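Local coordinates for adenosine monophosphate-protein transferase FICD homolog (Caenorhabditis elegans, PDB 5JJ6) that is a FICD homolog of the Fic/DOC family, a mainly helical protein in which a Fido domain is joined to an N-terminal array of helices, at residues D75-V79 / D325-R331; L116-F120 / I341-I345. Residue numbers count along the deposited sequence, not the author numbering.

One helix can hold two helices that are consecutive in the chain but far from it in sequence. Here helix 327-346 plays that part. Interaction 1 joins its first turn and the preceding loop to helix 71-84; interaction 2 joins its last turns to the C-terminal part of helix 89-120, the next helix in the chain. The two centres are 26 Å apart and the nearest atoms about 12 Å, so the contacts do not touch. They also differ in chemistry: interaction 1 is a charged, hydrogen-bonded network burying 211 Å², interaction 2 an apolar helix pair burying 384 Å². R331 of interaction 1 also forms a salt bridge to D106 of helix 89-120, the helix used by interaction 2.

Interaction 1 of 2, residues D75-V79 / D325-R331; sequences DQCYV and DLRPFVR
A salt-bridge network built round a helix-capping aspartate joins helix 71-84 to the start of helix 327-346. D75-V79 is regular helix; D325 is extended (phi/psi -117/104) and precedes the turn into the helix 327-331. The two short axes run at 145°, 12.9 Å apart, a gap that long polar side chains span, with CA pairs V79-D325 at 8.0 Å and Q76-P328 at 8.4 Å. D325 takes chi1 t, and its OD1 accepts from R327 N at 3.0 Å, the capping bond, and from R327 NE at 2.9 Å. R327 (chi1-chi3 m, t, m) donates from NH2 to D325 OD2 (2.9 Å) and, across the interface, to D75 OD1 (2.7 Å), completing a D75-R327-D325 salt-bridge network. In FICD homologues an N-terminal region of TPR helices is linked to the Fic domain, and the network probably ties helices from these two parts, with V102 of helix 89-120 touching both D75 and R327. Q76, m at chi1 and chi2, folds its amide over so that NE2 donates to D325 OD2 (2.9 Å) while OE1 lies 3.5 Å from P328 CG. V79 CG2 flanks the guanidinium edge, 3.5 Å from R327 NH2. R331 turns its charge to D106, and D75 OD2 is hydrogen-bonded to T98.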
loop_
_atom_site.group_PDB
_atom_site.type_symbol
_atom_site.label_atom_id
_atom_site.label_comp_id
_atom_site.label_asym_id
_atom_site.label_seq_id
_atom_site.Cartn_x
_atom_site.Cartn_y
_atom_site.Cartn_z
ATOM N N ASP B 75 28.101 -36.474 -5.818
ATOM C CA ASP B 75 28.194 -35.548 -6.932
ATOM C C ASP B 75 28.115 -34.085 -6.456
ATOM O O ASP B 75 28.867 -33.234 -6.920
ATOM C CB ASP B 75 27.097 -35.850 -7.945
ATOM C CG ASP B 75 27.029 -34.825 -9.040
ATOM O OD1 ASP B 75 26.374 -33.774 -8.830
ATOM O OD2 ASP B 75 27.618 -35.068 -10.113
ATOM N N GLN B 76 27.218 -33.797 -5.519
ATOM C CA GLN B 76 27.116 -32.438 -4.961
ATOM C C GLN B 76 28.406 -31.955 -4.279
ATOM O O GLN B 76 28.813 -30.785 -4.437
ATOM C CB GLN B 76 25.921 -32.366 -4.015
ATOM C CG GLN B 76 24.673 -32.129 -4.807
ATOM C CD GLN B 76 24.777 -30.851 -5.616
ATOM O OE1 GLN B 76 24.954 -29.778 -5.046
ATOM N NE2 GLN B 76 24.715 -30.958 -6.941
ATOM N N CYS B 77 29.016 -32.842 -3.495
ATOM C CA CYS B 77 30.330 -32.572 -2.923
ATOM C C CYS B 77 31.371 -32.227 -3.998
ATOM O O CYS B 77 32.114 -31.244 -3.855
ATOM C CB CYS B 77 30.829 -33.770 -2.113
ATOM S SG CYS B 77 30.017 -34.019 -0.527
ATOM N N TYR B 78 31.443 -33.039 -5.057
ATOM C CA TYR B 78 32.439 -32.786 -6.107
ATOM C C TYR B 78 32.178 -31.450 -6.802
ATOM O O TYR B 78 33.111 -30.694 -7.089
ATOM C CB TYR B 78 32.460 -33.909 -7.138
ATOM C CG TYR B 78 32.715 -35.277 -6.555
ATOM C CD1 TYR B 78 33.541 -35.442 -5.452
ATOM C CD2 TYR B 78 32.117 -36.411 -7.108
ATOM C CE1 TYR B 78 33.764 -36.695 -4.912
ATOM C CE2 TYR B 78 32.336 -37.658 -6.583
ATOM C CZ TYR B 78 33.157 -37.795 -5.484
ATOM O OH TYR B 78 33.366 -39.038 -4.951
ATOM N N VAL B 79 30.909 -31.150 -7.055
ATOM C CA VAL B 79 30.558 -29.899 -7.712
ATOM C C VAL B 79 30.981 -28.700 -6.866
ATOM O O VAL B 79 31.551 -27.731 -7.396
ATOM C CB VAL B 79 29.048 -29.812 -8.005
ATOM C CG1 VAL B 79 28.688 -28.423 -8.541
ATOM C CG2 VAL B 79 28.624 -30.903 -8.992
ATOM N N ASP B 325 25.129 -24.547 -10.711
ATOM C CA ASP B 325 24.353 -25.773 -10.694
ATOM C C ASP B 325 22.898 -25.586 -10.240
ATOM O O ASP B 325 22.610 -25.426 -9.051
ATOM C CB ASP B 325 25.064 -26.792 -9.816
ATOM C CG ASP B 325 24.483 -28.164 -9.949
ATOM O OD1 ASP B 325 23.593 -28.317 -10.812
ATOM O OD2 ASP B 325 24.921 -29.086 -9.210
ATOM N N LEU B 326 21.981 -25.615 -11.198
ATOM C CA LEU B 326 20.573 -25.427 -10.911
ATOM C C LEU B 326 19.888 -26.724 -10.515
ATOM O O LEU B 326 18.692 -26.742 -10.280
ATOM C CB LEU B 326 19.860 -24.816 -12.108
ATOM C CG LEU B 326 19.782 -23.301 -12.001
ATOM C CD1 LEU B 326 19.180 -22.687 -13.228
ATOM C CD2 LEU B 326 18.956 -22.914 -10.763
ATOM N N ARG B 327 20.627 -27.821 -10.473
ATOM C CA ARG B 327 19.989 -29.117 -10.256
ATOM C C ARG B 327 19.431 -29.284 -8.840
ATOM O O ARG B 327 18.307 -29.752 -8.692
ATOM C CB ARG B 327 20.959 -30.264 -10.595
ATOM C CG ARG B 327 21.396 -30.288 -12.082
ATOM C CD ARG B 327 22.448 -31.344 -12.302
ATOM N NE ARG B 327 23.560 -31.118 -11.388
ATOM C CZ ARG B 327 24.501 -32.010 -11.112
ATOM N NH1 ARG B 327 24.453 -33.210 -11.663
ATOM N NH2 ARG B 327 25.463 -31.715 -10.253
ATOM N N PRO B 328 20.189 -28.888 -7.798
ATOM C CA PRO B 328 19.605 -29.017 -6.459
ATOM C C PRO B 328 18.267 -28.291 -6.296
ATOM O O PRO B 328 17.340 -28.840 -5.690
ATOM C CB PRO B 328 20.668 -28.388 -5.557
ATOM C CG PRO B 328 21.929 -28.592 -6.270
ATOM C CD PRO B 328 21.594 -28.448 -7.727
ATOM N N PHE B 329 18.169 -27.088 -6.846
ATOM C CA PHE B 329 16.936 -26.317 -6.755
ATOM C C PHE B 329 15.813 -27.034 -7.497
ATOM O O PHE B 329 14.714 -27.180 -6.962
ATOM C CB PHE B 329 17.136 -24.911 -7.313
ATOM C CG PHE B 329 15.930 -24.030 -7.185
ATOM C CD1 PHE B 329 15.318 -23.839 -5.958
ATOM C CD2 PHE B 329 15.409 -23.387 -8.296
ATOM C CE1 PHE B 329 14.194 -23.017 -5.833
ATOM C CE2 PHE B 329 14.293 -22.565 -8.185
ATOM C CZ PHE B 329 13.682 -22.375 -6.948
ATOM N N VAL B 330 16.094 -27.509 -8.708
ATOM C CA VAL B 330 15.099 -28.265 -9.460
ATOM C C VAL B 330 14.600 -29.461 -8.660
ATOM O O VAL B 330 13.404 -29.737 -8.622
ATOM C CB VAL B 330 15.650 -28.759 -10.814
ATOM C CG1 VAL B 330 14.752 -29.840 -11.396
ATOM C CG2 VAL B 330 15.775 -27.598 -11.778
ATOM N N ARG B 331 15.526 -30.156 -8.018
ATOM C CA ARG B 331 15.192 -31.304 -7.198
ATOM C C ARG B 331 14.317 -30.882 -6.037
ATOM O O ARG B 331 13.402 -31.609 -5.640
ATOM C CB ARG B 331 16.462 -31.998 -6.687
ATOM C CG ARG B 331 17.274 -32.707 -7.786
ATOM C CD ARG B 331 18.407 -33.531 -7.203
ATOM N NE ARG B 331 19.704 -32.886 -7.311
ATOM C CZ ARG B 331 20.652 -33.275 -8.152
ATOM N NH1 ARG B 331 20.443 -34.314 -8.936
ATOM N NH2 ARG B 331 21.815 -32.644 -8.207
#

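Interaction 2 of 2, residues L116-F120 / I341-I345; sequences LRDEF and IQRYI
Plain apolar helix packing in this mainly helical Fic-family protein joins the C-terminal part of helix 89-120, which follows the TPR helices, to the last modelled helix, 327-346. The short axes run at a signed crossing angle of 40°, 10.1 Å apart, with F120 and I341 closest in register (CA-CA 6.5 Å). I341 (m, t) points toward the partner helix and packs against one turn of it: its CG2 lies 3.7 Å from L116 CG and 3.6 Å from F120 CB, its CD1 3.6 Å from R117 CA. F120, chi1 t, presents its ring edge to Y344 CB, CE1 lying 3.5 Å away; the two rings meet obliquely, centroids 5.4 Å apart and planes at 59°. I345 (m, m) adds its CD1, 3.9 Å from F120 CA. F301 and P302 pack against I341, while the Y344 hydroxyl is hydrogen-bonded to T136 on helix 127-148. With R117 paired to its neighbour D118 and no polar bond linking the two segments, the contact rests on van der Waals fit and the burial of carbon.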
loop_
_atom_site.group_PDB
_atom_site.type_symbol
_atom_site.label_atom_id
_atom_site.label_comp_id
_atom_site.label_asym_id
_atom_site.label_seq_id
_atom_site.Cartn_x
_atom_site.Cartn_y
_atom_site.Cartn_z
ATOM N N LEU B 116 2.546 -38.610 -11.130
ATOM C CA LEU B 116 1.728 -38.323 -9.963
ATOM C C LEU B 116 0.850 -37.082 -10.204
ATOM O O LEU B 116 -0.277 -36.994 -9.696
ATOM C CB LEU B 116 2.624 -38.148 -8.745
ATOM C CG LEU B 116 1.952 -37.896 -7.413
ATOM C CD1 LEU B 116 1.052 -39.081 -7.094
ATOM C CD2 LEU B 116 3.013 -37.728 -6.343
ATOM N N ARG B 117 1.338 -36.152 -11.030
ATOM C CA ARG B 117 0.518 -35.010 -11.442
ATOM C C ARG B 117 -0.621 -35.487 -12.320
ATOM O O ARG B 117 -1.751 -35.031 -12.178
ATOM C CB ARG B 117 1.325 -33.945 -12.197
ATOM C CG ARG B 117 0.429 -32.883 -12.861
ATOM C CD ARG B 117 1.018 -32.287 -14.130
ATOM N NE ARG B 117 1.112 -33.271 -15.204
ATOM C CZ ARG B 117 1.833 -33.110 -16.313
ATOM N NH1 ARG B 117 2.528 -31.992 -16.505
ATOM N NH2 ARG B 117 1.861 -34.071 -17.235
ATOM N N ASP B 118 -0.323 -36.394 -13.246
ATOM C CA ASP B 118 -1.372 -36.916 -14.113
ATOM C C ASP B 118 -2.446 -37.624 -13.300
ATOM O O ASP B 118 -3.628 -37.549 -13.641
ATOM C CB ASP B 118 -0.803 -37.861 -15.171
ATOM C CG ASP B 118 0.004 -37.129 -16.219
ATOM O OD1 ASP B 118 -0.269 -35.928 -16.436
ATOM O OD2 ASP B 118 0.894 -37.756 -16.839
ATOM N N GLU B 119 -2.066 -38.266 -12.198
ATOM C CA GLU B 119 -3.095 -38.931 -11.410
ATOM C C GLU B 119 -3.753 -37.971 -10.398
ATOM O O GLU B 119 -4.816 -38.269 -9.840
ATOM C CB GLU B 119 -2.497 -40.162 -10.713
ATOM C CG GLU B 119 -2.951 -40.392 -9.277
ATOM C CD GLU B 119 -2.343 -41.628 -8.652
ATOM O OE1 GLU B 119 -1.744 -42.440 -9.400
ATOM O OE2 GLU B 119 -2.476 -41.791 -7.417
ATOM N N PHE B 120 -3.197 -36.772 -10.247
ATOM C CA PHE B 120 -3.904 -35.721 -9.506
ATOM C C PHE B 120 -5.079 -35.166 -10.309
ATOM O O PHE B 120 -6.134 -34.872 -9.751
ATOM C CB PHE B 120 -2.951 -34.585 -9.121
ATOM C CG PHE B 120 -3.648 -33.338 -8.638
ATOM C CD1 PHE B 120 -4.203 -33.279 -7.367
ATOM C CD2 PHE B 120 -3.731 -32.212 -9.451
ATOM C CE1 PHE B 120 -4.844 -32.121 -6.912
ATOM C CE2 PHE B 120 -4.368 -31.051 -9.007
ATOM C CZ PHE B 120 -4.923 -31.007 -7.734
ATOM N N ILE B 341 0.923 -32.302 -4.361
ATOM C CA ILE B 341 0.029 -33.255 -4.992
ATOM C C ILE B 341 -0.319 -34.344 -3.992
ATOM O O ILE B 341 -1.465 -34.748 -3.879
ATOM C CB ILE B 341 0.658 -33.877 -6.240
ATOM C CG1 ILE B 341 0.907 -32.794 -7.285
ATOM C CG2 ILE B 341 -0.252 -34.921 -6.828
ATOM C CD1 ILE B 341 1.607 -33.284 -8.524
ATOM N N GLN B 342 0.675 -34.776 -3.231
ATOM C CA GLN B 342 0.484 -35.808 -2.229
ATOM C C GLN B 342 -0.501 -35.347 -1.156
ATOM O O GLN B 342 -1.300 -36.138 -0.667
ATOM C CB GLN B 342 1.813 -36.210 -1.600
ATOM C CG GLN B 342 1.795 -37.605 -1.013
ATOM C CD GLN B 342 1.450 -38.646 -2.068
ATOM O OE1 GLN B 342 0.279 -38.868 -2.381
ATOM N NE2 GLN B 342 2.478 -39.262 -2.652
ATOM N N ARG B 343 -0.407 -34.079 -0.766
ATOM C CA ARG B 343 -1.353 -33.497 0.186
ATOM C C ARG B 343 -2.777 -33.687 -0.314
ATOM O O ARG B 343 -3.644 -34.148 0.431
ATOM C CB ARG B 343 -1.086 -32.005 0.393
ATOM C CG ARG B 343 -1.728 -31.434 1.625
ATOM C CD ARG B 343 -1.287 -30.000 1.873
ATOM N NE ARG B 343 -2.434 -29.166 2.238
ATOM C CZ ARG B 343 -3.205 -28.533 1.358
ATOM N NH1 ARG B 343 -4.231 -27.801 1.774
ATOM N NH2 ARG B 343 -2.949 -28.631 0.056
ATOM N N TYR B 344 -3.020 -33.337 -1.575
ATOM C CA TYR B 344 -4.369 -33.527 -2.116
ATOM C C TYR B 344 -4.777 -34.994 -2.286
ATOM O O TYR B 344 -5.879 -35.382 -1.909
ATOM C CB TYR B 344 -4.512 -32.808 -3.458
ATOM C CG TYR B 344 -4.431 -31.309 -3.343
ATOM C CD1 TYR B 344 -5.559 -30.570 -3.028
ATOM C CD2 TYR B 344 -3.236 -30.630 -3.542
ATOM C CE1 TYR B 344 -5.510 -29.198 -2.919
ATOM C CE2 TYR B 344 -3.176 -29.252 -3.429
ATOM C CZ TYR B 344 -4.320 -28.544 -3.120
ATOM O OH TYR B 344 -4.291 -27.178 -3.005
ATOM N N ILE B 345 -3.870 -35.809 -2.812
ATOM C CA ILE B 345 -4.123 -37.225 -3.063
ATOM C C ILE B 345 -4.459 -37.989 -1.782
ATOM O O ILE B 345 -5.481 -38.667 -1.705
ATOM C CB ILE B 345 -2.885 -37.896 -3.732
ATOM C CG1 ILE B 345 -2.695 -37.417 -5.179
ATOM C CG2 ILE B 345 -2.949 -39.417 -3.621
ATOM C CD1 ILE B 345 -3.961 -37.366 -5.983
#